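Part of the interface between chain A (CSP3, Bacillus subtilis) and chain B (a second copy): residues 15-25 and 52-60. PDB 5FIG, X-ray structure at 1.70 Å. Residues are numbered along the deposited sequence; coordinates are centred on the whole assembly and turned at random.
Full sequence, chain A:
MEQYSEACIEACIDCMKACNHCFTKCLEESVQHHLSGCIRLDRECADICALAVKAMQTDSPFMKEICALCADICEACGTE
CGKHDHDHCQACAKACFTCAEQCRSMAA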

# COMPACT_ATOMS: atom_id res chain seq x y z
N CYS A 15 -12.76 3.37 -9.10
CA CYS A 15 -11.74 3.05 -10.02
C CYS A 15 -10.93 1.82 -9.53
O CYS A 15 -10.64 0.90 -10.31
CB CYS A 15 -10.88 4.28 -10.27
SG CYS A 15 -9.66 3.97 -11.57
N MET A 16 -10.59 1.80 -8.24
CA MET A 16 -9.95 0.59 -7.65
C MET A 16 -10.75 -0.64 -7.93
O MET A 16 -10.21 -1.69 -8.28
CB MET A 16 -9.78 0.78 -6.17
CG MET A 16 -8.79 -0.00 -5.41
SD MET A 16 -9.11 0.45 -3.67
CE MET A 16 -9.20 2.27 -3.68
N LYS A 17 -12.07 -0.57 -7.64
CA LYS A 17 -12.95 -1.71 -7.84
C LYS A 17 -12.92 -2.19 -9.28
O LYS A 17 -12.70 -3.34 -9.55
CB LYS A 17 -14.39 -1.31 -7.47
CG LYS A 17 -15.40 -2.38 -7.71
CD LYS A 17 -16.80 -1.91 -7.33
CE LYS A 17 -17.78 -3.02 -7.59
NZ LYS A 17 -19.19 -2.61 -7.46
N ALA A 18 -13.01 -1.25 -10.22
CA ALA A 18 -13.05 -1.61 -11.62
C ALA A 18 -11.70 -2.18 -12.12
O ALA A 18 -11.68 -3.17 -12.85
CB ALA A 18 -13.46 -0.39 -12.44
N CYS A 19 -10.60 -1.55 -11.72
CA CYS A 19 -9.26 -2.02 -12.08
C CYS A 19 -8.96 -3.41 -11.50
O CYS A 19 -8.42 -4.26 -12.18
CB CYS A 19 -8.20 -1.02 -11.60
SG CYS A 19 -8.13 0.48 -12.55
N ASN A 20 -9.34 -3.61 -10.23
CA ASN A 20 -9.13 -4.92 -9.60
C ASN A 20 -9.94 -6.03 -10.24
O ASN A 20 -9.46 -7.14 -10.45
CB ASN A 20 -9.39 -4.85 -8.08
CG ASN A 20 -8.26 -4.18 -7.32
OD1 ASN A 20 -7.11 -4.28 -7.73
ND2 ASN A 20 -8.57 -3.56 -6.17
N HIS A 21 -11.18 -5.71 -10.58
CA HIS A 21 -12.06 -6.65 -11.31
C HIS A 21 -11.50 -6.96 -12.69
O HIS A 21 -11.48 -8.11 -13.11
CB HIS A 21 -13.46 -6.04 -11.46
CG HIS A 21 -14.33 -6.14 -10.24
ND1 HIS A 21 -13.88 -6.48 -8.98
CD2 HIS A 21 -15.67 -5.90 -10.11
CE1 HIS A 21 -14.89 -6.47 -8.12
NE2 HIS A 21 -15.99 -6.15 -8.79
N CYS A 22 -11.05 -5.93 -13.40
CA CYS A 22 -10.47 -6.08 -14.74
C CYS A 22 -9.18 -6.95 -14.67
O CYS A 22 -8.96 -7.85 -15.48
CB CYS A 22 -10.18 -4.68 -15.34
SG CYS A 22 -9.61 -4.65 -17.05
N PHE A 23 -8.34 -6.68 -13.68
CA PHE A 23 -7.12 -7.48 -13.47
C PHE A 23 -7.41 -8.98 -13.39
O PHE A 23 -6.81 -9.75 -14.13
CB PHE A 23 -6.46 -6.98 -12.19
CG PHE A 23 -5.24 -7.77 -11.75
CD1 PHE A 23 -3.97 -7.43 -12.20
CD2 PHE A 23 -5.36 -8.82 -10.84
CE1 PHE A 23 -2.84 -8.11 -11.75
CE2 PHE A 23 -4.25 -9.51 -10.39
CZ PHE A 23 -2.97 -9.17 -10.87
N THR A 24 -8.32 -9.36 -12.50
CA THR A 24 -8.67 -10.77 -12.31
C THR A 24 -9.36 -11.37 -13.55
O THR A 24 -9.01 -12.48 -13.97
CB THR A 24 -9.44 -11.06 -11.00
OG1 THR A 24 -9.62 -12.47 -10.78
CG2 THR A 24 -10.79 -10.45 -11.01
N LYS A 25 -10.25 -10.61 -14.20
CA LYS A 25 -10.89 -11.13 -15.40
C LYS A 25 -9.90 -11.30 -16.54
O LYS A 25 -9.98 -12.27 -17.30
CB LYS A 25 -12.08 -10.24 -15.82
CG LYS A 25 -13.20 -10.26 -14.80
CD LYS A 25 -14.07 -11.51 -14.86
CE LYS A 25 -15.41 -11.22 -15.52
NZ LYS A 25 -16.31 -12.41 -15.43
N ALA B 52 -6.88 -5.78 2.33
CA ALA B 52 -7.98 -6.76 2.32
C ALA B 52 -8.97 -6.47 1.21
O ALA B 52 -9.38 -7.38 0.48
CB ALA B 52 -8.68 -6.78 3.68
N VAL B 53 -9.25 -5.18 0.98
CA VAL B 53 -10.11 -4.77 -0.16
C VAL B 53 -9.50 -5.25 -1.48
O VAL B 53 -10.17 -5.87 -2.30
CB VAL B 53 -10.38 -3.29 -0.17
CG1 VAL B 53 -11.06 -2.87 -1.46
CG2 VAL B 53 -11.25 -2.93 1.05
N LYS B 54 -8.21 -4.96 -1.66
CA LYS B 54 -7.55 -5.40 -2.88
C LYS B 54 -7.61 -6.93 -3.03
O LYS B 54 -7.84 -7.42 -4.13
CB LYS B 54 -6.12 -4.89 -2.88
CG LYS B 54 -5.39 -5.18 -4.14
CD LYS B 54 -3.91 -4.90 -4.06
CE LYS B 54 -3.50 -3.72 -3.19
NZ LYS B 54 -2.07 -3.37 -3.43
N ALA B 55 -7.32 -7.66 -1.94
CA ALA B 55 -7.33 -9.11 -1.98
C ALA B 55 -8.68 -9.67 -2.36
O ALA B 55 -8.79 -10.55 -3.22
CB ALA B 55 -6.91 -9.69 -0.64
N MET B 56 -9.73 -9.10 -1.79
CA MET B 56 -11.09 -9.53 -2.15
C MET B 56 -11.46 -9.18 -3.58
O MET B 56 -12.06 -10.02 -4.31
CB MET B 56 -12.12 -8.96 -1.18
CG MET B 56 -11.99 -9.54 0.19
SD MET B 56 -13.24 -8.91 1.36
CE MET B 56 -12.45 -7.47 2.01
N GLN B 57 -11.09 -8.00 -4.02
CA GLN B 57 -11.45 -7.58 -5.37
C GLN B 57 -10.70 -8.32 -6.47
O GLN B 57 -11.19 -8.41 -7.58
CB GLN B 57 -11.25 -6.07 -5.52
CG GLN B 57 -12.25 -5.24 -4.68
CD GLN B 57 -12.04 -3.73 -4.81
OE1 GLN B 57 -10.95 -3.25 -5.13
NE2 GLN B 57 -13.09 -2.98 -4.51
N THR B 58 -9.49 -8.77 -6.17
CA THR B 58 -8.68 -9.46 -7.13
C THR B 58 -8.76 -10.97 -6.98
O THR B 58 -8.08 -11.68 -7.72
CB THR B 58 -7.19 -9.06 -7.03
OG1 THR B 58 -6.68 -9.40 -5.73
CG2 THR B 58 -6.98 -7.58 -7.32
N ASP B 59 -9.63 -11.47 -6.09
CA ASP B 59 -9.78 -12.92 -5.85
C ASP B 59 -8.42 -13.58 -5.54
O ASP B 59 -8.03 -14.60 -6.09
CB ASP B 59 -10.44 -13.61 -7.04
CG ASP B 59 -11.90 -13.19 -7.25
OD1 ASP B 59 -12.51 -12.64 -6.31
OD2 ASP B 59 -12.45 -13.42 -8.34
N SER B 60 -7.71 -12.94 -4.65
CA SER B 60 -6.33 -13.32 -4.42
C SER B 60 -6.32 -14.68 -3.65
O SER B 60 -7.24 -14.99 -2.84
CB SER B 60 -5.68 -12.11 -3.80
OG SER B 60 -5.87 -12.12 -2.46

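The chain A stretch is helical throughout, part of a helix that extends beyond it at both ends, and its i to i+4 backbone hydrogen bonds run from A:Cys19 N to A:Cys15 O (2.8 Å) through to A:Lys25 N to A:His21 O (3.0 Å). The chain B stretch is the last part of a helix, 52-57, and the turn that follows. B:Thr58 is the first residue to leave helical phi/psi (-98/6), yet B:Thr58 N still bonds to B:Lys54 O at 3.0 Å. Beyond it the pattern changes: B:Asp59, at phi/psi 53/47, makes only a weak backbone bond from B:Asp59 N to B:Met56 O (3.3 Å), and B:Ser60 N reaches back to B:Ala55 O (3.0 Å). The two helix axes run in broadly the same direction, crossing at -41° with a closest approach of 9.3 Å. The CA atoms of the two stretches are nearest at A:Asn20 and B:Thr58, 5.2 Å apart, where the chain B helix gives way to the turn.

B:Gln57 is the centre of the contact. Of the 434 Å² buried on both sides together, 111 Å² belongs to this residue, the largest share of any. Its CA-to-CB bond points toward the chain A stretch, and its side chain, with chi1 at -68° (m) and chi2 at 179° (t), sits as a knob among A:Met16, A:Lys17, A:Asn20 and A:His21, residues on neighbouring turns of the facing helix. The amide at its tip is anchored by the single hydrogen bond across the stretches. The bond from A:Asn20 ND2 to B:Gln57 OE1 is short, 2.6 Å, and nearly linear, with an N-H...acceptor angle of 168°. Both residues are buried, so pairing an amide donor with an amide carbonyl lets these two polar groups satisfy one another away from solvent. The amide nitrogen lies against A:Lys17, with B:Gln57 NE2 3.6 Å from A:Lys17 CB; that contact involves the base of the lysine, whose extended, all-t side chain leads its end away.

Around this polar centre the contacts are largely van der Waals. A:Met16 SD meets B:Val53 CG1 at 4.4 Å, a loose apolar contact. The A:His21 CA-to-CB bond points away, but the end of the side chain comes nearer, so that A:His21 ND1 lies 3.6 Å from B:Gln57 O, which approaches the ring edge near its plane.

B:Thr58 makes the second main set of contacts. Its hydroxyl is turned to its own chain, where B:Thr58 OG1 donates to B:Lys54 O at 2.8 Å, while its methyl faces chain A: B:Thr58 CG2 lies 3.3 Å from A:Asn20 OD1 and 4.1 Å from A:Phe23 CD2. One turn on from A:Asn20, the CA-to-CB bond of A:Thr24 also points toward the chain B stretch, and A:Thr24 OG1 lies 3.5 Å from B:Thr58 O and 3.9 Å from B:Asp59 OD2. Neither is a hydrogen bond; both are contacts at packing distance that carry the interface past the helix into the turn.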